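Local coordinates for mandelate racemase / muconate lactonizing enzyme, C-terminal domain protein (Pseudovibrio sp. JE062, PDB 4JHM) that belongs to the enolase superfamily, pairing a mandelate racemase/muconate lactonizing enzyme-type N-terminal domain with a C-terminal barrel domain, at residues A[161-175]-A[191-205]. Numbering follows the deposited sequence.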
loop_
_atom_site.group_PDB
_atom_site.type_symbol
_atom_site.label_atom_id
_atom_site.label_comp_id
_atom_site.label_asym_id
_atom_site.label_seq_id
_atom_site.Cartn_x
_atom_site.Cartn_y
_atom_site.Cartn_z
ATOM N N PHE A 161 41.091 -9.571 19.030
ATOM C CA PHE A 161 39.911 -9.232 18.246
ATOM C C PHE A 161 38.705 -10.080 18.632
ATOM O O PHE A 161 38.819 -11.283 18.862
ATOM C CB PHE A 161 40.185 -9.402 16.750
ATOM C CG PHE A 161 40.968 -8.272 16.135
ATOM C CD1 PHE A 161 40.432 -6.994 16.070
ATOM C CD2 PHE A 161 42.228 -8.493 15.597
ATOM C CE1 PHE A 161 41.141 -5.957 15.495
ATOM C CE2 PHE A 161 42.940 -7.459 15.020
ATOM C CZ PHE A 161 42.393 -6.190 14.969
ATOM N N THR A 162 37.548 -9.432 18.674
ATOM C CA THR A 162 36.301 -10.052 19.107
ATOM C C THR A 162 35.400 -10.410 17.925
ATOM O O THR A 162 34.375 -11.070 18.090
ATOM C CB THR A 162 35.531 -9.074 20.008
ATOM O OG1 THR A 162 35.725 -7.733 19.523
ATOM C CG2 THR A 162 36.028 -9.174 21.442
ATOM N N ALA A 163 35.783 -9.959 16.736
ATOM C CA ALA A 163 34.959 -10.128 15.550
ATOM C C ALA A 163 35.817 -10.038 14.299
ATOM O O ALA A 163 36.802 -9.301 14.262
ATOM C CB ALA A 163 33.870 -9.070 15.516
ATOM N N ILE A 164 35.439 -10.793 13.276
ATOM C CA ILE A 164 36.170 -10.790 12.024
ATOM C C ILE A 164 35.220 -10.675 10.839
ATOM O O ILE A 164 34.296 -11.476 10.695
ATOM C CB ILE A 164 36.990 -12.079 11.869
ATOM C CG1 ILE A 164 38.006 -12.196 13.008
ATOM C CG2 ILE A 164 37.687 -12.099 10.516
ATOM C CD1 ILE A 164 38.847 -13.452 12.953
ATOM N N LYS A 165 35.439 -9.668 9.997
ATOM C CA LYS A 165 34.718 -9.574 8.736
ATOM C C LYS A 165 35.617 -10.077 7.622
ATOM O O LYS A 165 36.571 -9.407 7.227
ATOM C CB LYS A 165 34.260 -8.146 8.426
ATOM C CG LYS A 165 33.613 -8.032 7.049
ATOM C CD LYS A 165 33.048 -6.652 6.769
ATOM C CE LYS A 165 34.120 -5.670 6.329
ATOM N NZ LYS A 165 33.590 -4.280 6.236
ATOM N N LEU A 166 35.300 -11.263 7.122
ATOM C CA LEU A 166 36.059 -11.868 6.051
ATOM C C LEU A 166 35.787 -11.148 4.742
ATOM O O LEU A 166 34.639 -10.943 4.382
ATOM C CB LEU A 166 35.651 -13.329 5.885
ATOM C CG LEU A 166 35.708 -14.212 7.126
ATOM C CD1 LEU A 166 34.874 -15.463 6.907
ATOM C CD2 LEU A 166 37.144 -14.567 7.452
ATOM N N HIS A 167 36.837 -10.762 4.030
ATOM C CA HIS A 167 36.684 -10.446 2.618
ATOM C C HIS A 167 36.926 -11.741 1.869
ATOM O O HIS A 167 37.817 -12.515 2.225
ATOM C CB HIS A 167 37.634 -9.341 2.164
ATOM C CG HIS A 167 37.147 -7.967 2.499
ATOM N ND1 HIS A 167 37.730 -7.182 3.470
ATOM C CD2 HIS A 167 36.112 -7.246 2.007
ATOM C CE1 HIS A 167 37.085 -6.033 3.553
ATOM N NE2 HIS A 167 36.098 -6.046 2.675
ATOM N N CYS A 168 36.112 -11.989 0.852
ATOM C CA CYS A 168 36.088 -13.290 0.208
ATOM C C CYS A 168 36.254 -13.194 -1.302
ATOM O O CYS A 168 36.536 -12.127 -1.850
ATOM C CB CYS A 168 34.780 -14.007 0.549
ATOM S SG CYS A 168 33.303 -13.136 -0.016
ATOM N N TYR A 169 36.074 -14.330 -1.966
ATOM C CA TYR A 169 36.232 -14.416 -3.404
ATOM C C TYR A 169 35.094 -13.703 -4.126
ATOM O O TYR A 169 35.240 -13.298 -5.277
ATOM C CB TYR A 169 36.310 -15.885 -3.823
ATOM C CG TYR A 169 37.359 -16.658 -3.051
ATOM C CD1 TYR A 169 38.690 -16.630 -3.441
ATOM C CD2 TYR A 169 37.024 -17.397 -1.922
ATOM C CE1 TYR A 169 39.658 -17.324 -2.735
ATOM C CE2 TYR A 169 37.985 -18.095 -1.211
ATOM C CZ TYR A 169 39.301 -18.056 -1.623
ATOM O OH TYR A 169 40.270 -18.743 -0.927
ATOM N N CYS A 170 33.969 -13.534 -3.439
ATOM C CA CYS A 170 32.790 -12.924 -4.041
ATOM C C CYS A 170 32.281 -13.784 -5.195
ATOM O O CYS A 170 31.718 -13.282 -6.167
ATOM C CB CYS A 170 33.098 -11.502 -4.503
ATOM S SG CYS A 170 33.645 -10.445 -3.146
ATOM N N VAL A 171 32.500 -15.089 -5.057
ATOM C CA VAL A 171 31.981 -16.093 -5.970
ATOM C C VAL A 171 31.313 -17.173 -5.111
ATOM O O VAL A 171 31.977 -18.059 -4.572
ATOM C CB VAL A 171 33.112 -16.699 -6.831
ATOM C CG1 VAL A 171 32.612 -17.893 -7.630
ATOM C CG2 VAL A 171 33.700 -15.639 -7.752
ATOM N N TYR A 172 29.998 -17.071 -4.967
ATOM C CA TYR A 172 29.224 -17.978 -4.125
ATOM C C TYR A 172 29.888 -19.344 -3.909
ATOM O O TYR A 172 30.059 -19.778 -2.775
ATOM C CB TYR A 172 27.823 -18.167 -4.717
ATOM C CG TYR A 172 26.929 -19.045 -3.879
ATOM C CD1 TYR A 172 26.610 -18.697 -2.576
ATOM C CD2 TYR A 172 26.398 -20.217 -4.390
ATOM C CE1 TYR A 172 25.794 -19.498 -1.802
ATOM C CE2 TYR A 172 25.584 -21.027 -3.621
ATOM C CZ TYR A 172 25.287 -20.663 -2.329
ATOM O OH TYR A 172 24.481 -21.466 -1.560
ATOM N N ASP A 173 30.261 -20.019 -4.990
ATOM C CA ASP A 173 30.802 -21.379 -4.892
ATOM C C ASP A 173 32.062 -21.470 -4.035
ATOM O O ASP A 173 32.133 -22.290 -3.119
ATOM C CB ASP A 173 31.075 -21.937 -6.284
ATOM C CG ASP A 173 29.826 -22.002 -7.130
ATOM O OD1 ASP A 173 28.892 -22.746 -6.753
ATOM O OD2 ASP A 173 29.774 -21.300 -8.163
ATOM N N LYS A 174 33.050 -20.631 -4.332
ATOM C CA LYS A 174 34.286 -20.594 -3.548
ATOM C C LYS A 174 34.034 -20.044 -2.140
ATOM O O LYS A 174 34.590 -20.540 -1.159
ATOM C CB LYS A 174 35.348 -19.763 -4.269
ATOM C CG LYS A 174 35.779 -20.361 -5.602
ATOM C CD LYS A 174 36.623 -19.398 -6.422
ATOM C CE LYS A 174 38.036 -19.285 -5.872
ATOM N NZ LYS A 174 38.867 -18.340 -6.670
ATOM N N ASP A 175 33.183 -19.031 -2.044
ATOM C CA ASP A 175 32.826 -18.457 -0.751
ATOM C C ASP A 175 32.148 -19.474 0.164
ATOM O O ASP A 175 32.256 -19.386 1.384
ATOM C CB ASP A 175 31.909 -17.257 -0.944
ATOM C CG ASP A 175 32.614 -16.084 -1.590
ATOM O OD1 ASP A 175 33.850 -16.137 -1.746
ATOM O OD2 ASP A 175 31.931 -15.104 -1.941
ATOM N N ILE A 191 33.750 -15.954 18.709
ATOM C CA ILE A 191 34.118 -14.940 17.728
ATOM C C ILE A 191 32.943 -14.644 16.807
ATOM O O ILE A 191 32.264 -15.563 16.356
ATOM C CB ILE A 191 35.310 -15.398 16.867
ATOM C CG1 ILE A 191 36.545 -15.634 17.739
ATOM C CG2 ILE A 191 35.622 -14.362 15.799
ATOM C CD1 ILE A 191 37.081 -14.376 18.388
ATOM N N ARG A 192 32.714 -13.360 16.537
ATOM C CA ARG A 192 31.634 -12.919 15.656
ATOM C C ARG A 192 32.152 -12.781 14.226
ATOM O O ARG A 192 33.141 -12.090 13.992
ATOM C CB ARG A 192 31.081 -11.567 16.123
ATOM C CG ARG A 192 30.527 -11.548 17.540
ATOM C CD ARG A 192 29.363 -12.508 17.690
ATOM N NE ARG A 192 28.344 -12.296 16.662
ATOM C CZ ARG A 192 27.377 -13.161 16.372
ATOM N NH1 ARG A 192 27.280 -14.313 17.026
ATOM N NH2 ARG A 192 26.503 -12.875 15.423
ATOM N N PHE A 193 31.484 -13.427 13.274
ATOM C CA PHE A 193 31.938 -13.419 11.882
ATOM C C PHE A 193 30.985 -12.678 10.952
ATOM O O PHE A 193 29.763 -12.789 11.077
ATOM C CB PHE A 193 32.130 -14.847 11.370
ATOM C CG PHE A 193 33.368 -15.525 11.898
ATOM C CD1 PHE A 193 34.597 -15.323 11.292
ATOM C CD2 PHE A 193 33.298 -16.377 12.988
ATOM C CE1 PHE A 193 35.733 -15.951 11.768
ATOM C CE2 PHE A 193 34.431 -17.014 13.466
ATOM C CZ PHE A 193 35.649 -16.799 12.855
HETATM N N MSE A 194 31.565 -11.929 10.015
HETATM C CA MSE A 194 30.810 -11.187 9.007
HETATM C C MSE A 194 31.382 -11.505 7.653
HETATM O O MSE A 194 32.511 -11.983 7.544
HETATM C CB MSE A 194 30.911 -9.676 9.220
HETATM C CG MSE A 194 30.306 -9.227 10.542
HETATM SE SE MSE A 194 31.707 -9.035 11.921
HETATM C CE MSE A 194 31.402 -7.148 12.391
ATOM N N LEU A 195 30.609 -11.226 6.607
ATOM C CA LEU A 195 31.011 -11.536 5.242
ATOM C C LEU A 195 30.691 -10.371 4.315
ATOM O O LEU A 195 29.569 -9.860 4.326
ATOM C CB LEU A 195 30.276 -12.785 4.770
ATOM C CG LEU A 195 30.693 -13.360 3.421
ATOM C CD1 LEU A 195 32.143 -13.808 3.462
ATOM C CD2 LEU A 195 29.782 -14.522 3.053
ATOM N N ASP A 196 31.675 -9.948 3.525
ATOM C CA ASP A 196 31.471 -8.899 2.518
ATOM C C ASP A 196 31.607 -9.481 1.104
ATOM O O ASP A 196 32.694 -9.908 0.706
ATOM C CB ASP A 196 32.474 -7.754 2.722
ATOM C CG ASP A 196 32.313 -6.637 1.696
ATOM O OD1 ASP A 196 31.529 -6.809 0.744
ATOM O OD2 ASP A 196 32.968 -5.583 1.840
ATOM N N THR A 197 30.505 -9.505 0.355
ATOM C CA THR A 197 30.513 -10.061 -0.999
ATOM C C THR A 197 30.462 -8.956 -2.065
ATOM O O THR A 197 30.107 -9.207 -3.222
ATOM C CB THR A 197 29.346 -11.048 -1.216
ATOM O OG1 THR A 197 28.099 -10.379 -1.000
ATOM C CG2 THR A 197 29.453 -12.234 -0.266
ATOM N N ALA A 198 30.802 -7.735 -1.659
ATOM C CA ALA A 198 31.012 -6.622 -2.584
ATOM C C ALA A 198 29.981 -6.517 -3.706
ATOM O O ALA A 198 30.297 -6.075 -4.805
ATOM C CB ALA A 198 32.408 -6.714 -3.176
ATOM N N GLY A 199 28.754 -6.936 -3.434
ATOM C CA GLY A 199 27.655 -6.746 -4.372
ATOM C C GLY A 199 27.652 -7.642 -5.596
ATOM O O GLY A 199 26.827 -7.460 -6.484
ATOM N N PHE A 200 28.540 -8.628 -5.647
ATOM C CA PHE A 200 28.679 -9.430 -6.865
ATOM C C PHE A 200 27.839 -10.709 -6.928
ATOM O O PHE A 200 27.814 -11.364 -7.959
ATOM C CB PHE A 200 30.156 -9.751 -7.126
ATOM C CG PHE A 200 30.995 -8.535 -7.430
ATOM C CD1 PHE A 200 30.413 -7.378 -7.951
ATOM C CD2 PHE A 200 32.365 -8.551 -7.215
ATOM C CE1 PHE A 200 31.179 -6.262 -8.231
ATOM C CE2 PHE A 200 33.136 -7.437 -7.499
ATOM C CZ PHE A 200 32.542 -6.291 -8.006
ATOM N N TYR A 201 27.143 -11.062 -5.853
ATOM C CA TYR A 201 26.280 -12.250 -5.867
ATOM C C TYR A 201 25.007 -12.032 -6.679
ATOM O O TYR A 201 24.662 -10.904 -7.038
ATOM C CB TYR A 201 25.868 -12.646 -4.448
ATOM C CG TYR A 201 26.864 -13.483 -3.678
ATOM C CD1 TYR A 201 28.211 -13.507 -4.017
ATOM C CD2 TYR A 201 26.454 -14.220 -2.578
ATOM C CE1 TYR A 201 29.114 -14.263 -3.294
ATOM C CE2 TYR A 201 27.349 -14.967 -1.843
ATOM C CZ TYR A 201 28.677 -14.988 -2.204
ATOM O OH TYR A 201 29.559 -15.745 -1.468
ATOM N N THR A 202 24.309 -13.131 -6.953
ATOM C CA THR A 202 22.999 -13.081 -7.582
ATOM C C THR A 202 21.935 -13.175 -6.499
ATOM O O THR A 202 22.119 -13.882 -5.512
ATOM C CB THR A 202 22.799 -14.263 -8.538
ATOM O OG1 THR A 202 22.592 -15.461 -7.780
ATOM C CG2 THR A 202 24.007 -14.432 -9.424
ATOM N N PRO A 203 20.814 -12.465 -6.673
ATOM C CA PRO A 203 19.728 -12.515 -5.699
ATOM C C PRO A 203 19.531 -13.896 -5.067
ATOM O O PRO A 203 19.409 -13.999 -3.849
ATOM C CB PRO A 203 18.516 -12.126 -6.536
ATOM C CG PRO A 203 19.072 -11.161 -7.534
ATOM C CD PRO A 203 20.512 -11.537 -7.774
ATOM N N GLU A 204 19.513 -14.940 -5.893
ATOM C CA GLU A 204 19.313 -16.315 -5.423
ATOM C C GLU A 204 20.462 -16.759 -4.521
ATOM O O GLU A 204 20.246 -17.364 -3.471
ATOM C CB GLU A 204 19.184 -17.277 -6.609
ATOM C CG GLU A 204 18.011 -16.985 -7.539
ATOM C CD GLU A 204 18.215 -15.746 -8.410
ATOM O OE1 GLU A 204 19.353 -15.218 -8.472
ATOM O OE2 GLU A 204 17.228 -15.300 -9.042
ATOM N N GLN A 205 21.684 -16.458 -4.944
ATOM C CA GLN A 205 22.866 -16.763 -4.153
ATOM C C GLN A 205 22.842 -15.977 -2.846
ATOM O O GLN A 205 23.145 -16.510 -1.781
ATOM C CB GLN A 205 24.137 -16.440 -4.952
ATOM C CG GLN A 205 24.373 -17.392 -6.117
ATOM C CD GLN A 205 25.400 -16.892 -7.119
ATOM O OE1 GLN A 205 26.144 -15.942 -6.865
ATOM N NE2 GLN A 205 25.445 -17.542 -8.275
#
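With CG set opposite its backbone N (chi1 -177°), Y172 presents one ring face to CB of Q205 and its ring edge to Y201, whose CG lies beside its own backbone N (chi1 -83°) and whose ring reaches the 170-172 backbone, CE1 close to Y172 N. The two tyrosines form an offset edge-to-face pair, centroids 5.9 Å apart, in which Y172 CD1 lies 3.9 Å from Y201 CE2. Q205 lays its amide almost parallel to the Y172 ring, and its OE1 comes within 3.5 Å of Y172 CB. Y172 CB lies over one face of Y201 and T197 CG2 over the opposite one, both toward the rim, while the carboxylate of D175 lies at its edge; the hydroxyl sits too tight against D175 in the model to be read in detail.

Upstream, strands 163-167 and 192-196 run parallel. Their ladder passes from R192 N to T162 O, I164 N to R192 O (2.7 Å), M194 N to I164 O, L166 N to M194 O and D196 N to L166 O. On the face carrying I164 and L166, the F193 ring lies alongside I164, CD1 4.1 Å from I164 CB, and I164 also touches I153 and C156 of helix 149-159. On the other face K165 and selenomethionine M194 cross at about a right angle, CB to CB 3.8 Å; K165 NZ forms salt bridges with E222 and E324. H167 donates a weak, bent bond from NE2 to D196 OD2 (3.3 Å), while its ND1 is bonded to T140 O. D196 OD1 accepts from A198 N (2.7 Å), an Asx turn that ties the carboxylate to the loop leaving the strand. Beyond the strand ends, C170 SG packs against A198 CB. Parallel strands joined through helix 172-186 make this a beta-alpha-beta unit of the TIM-barrel-type C-terminal domain of the enolase superfamily.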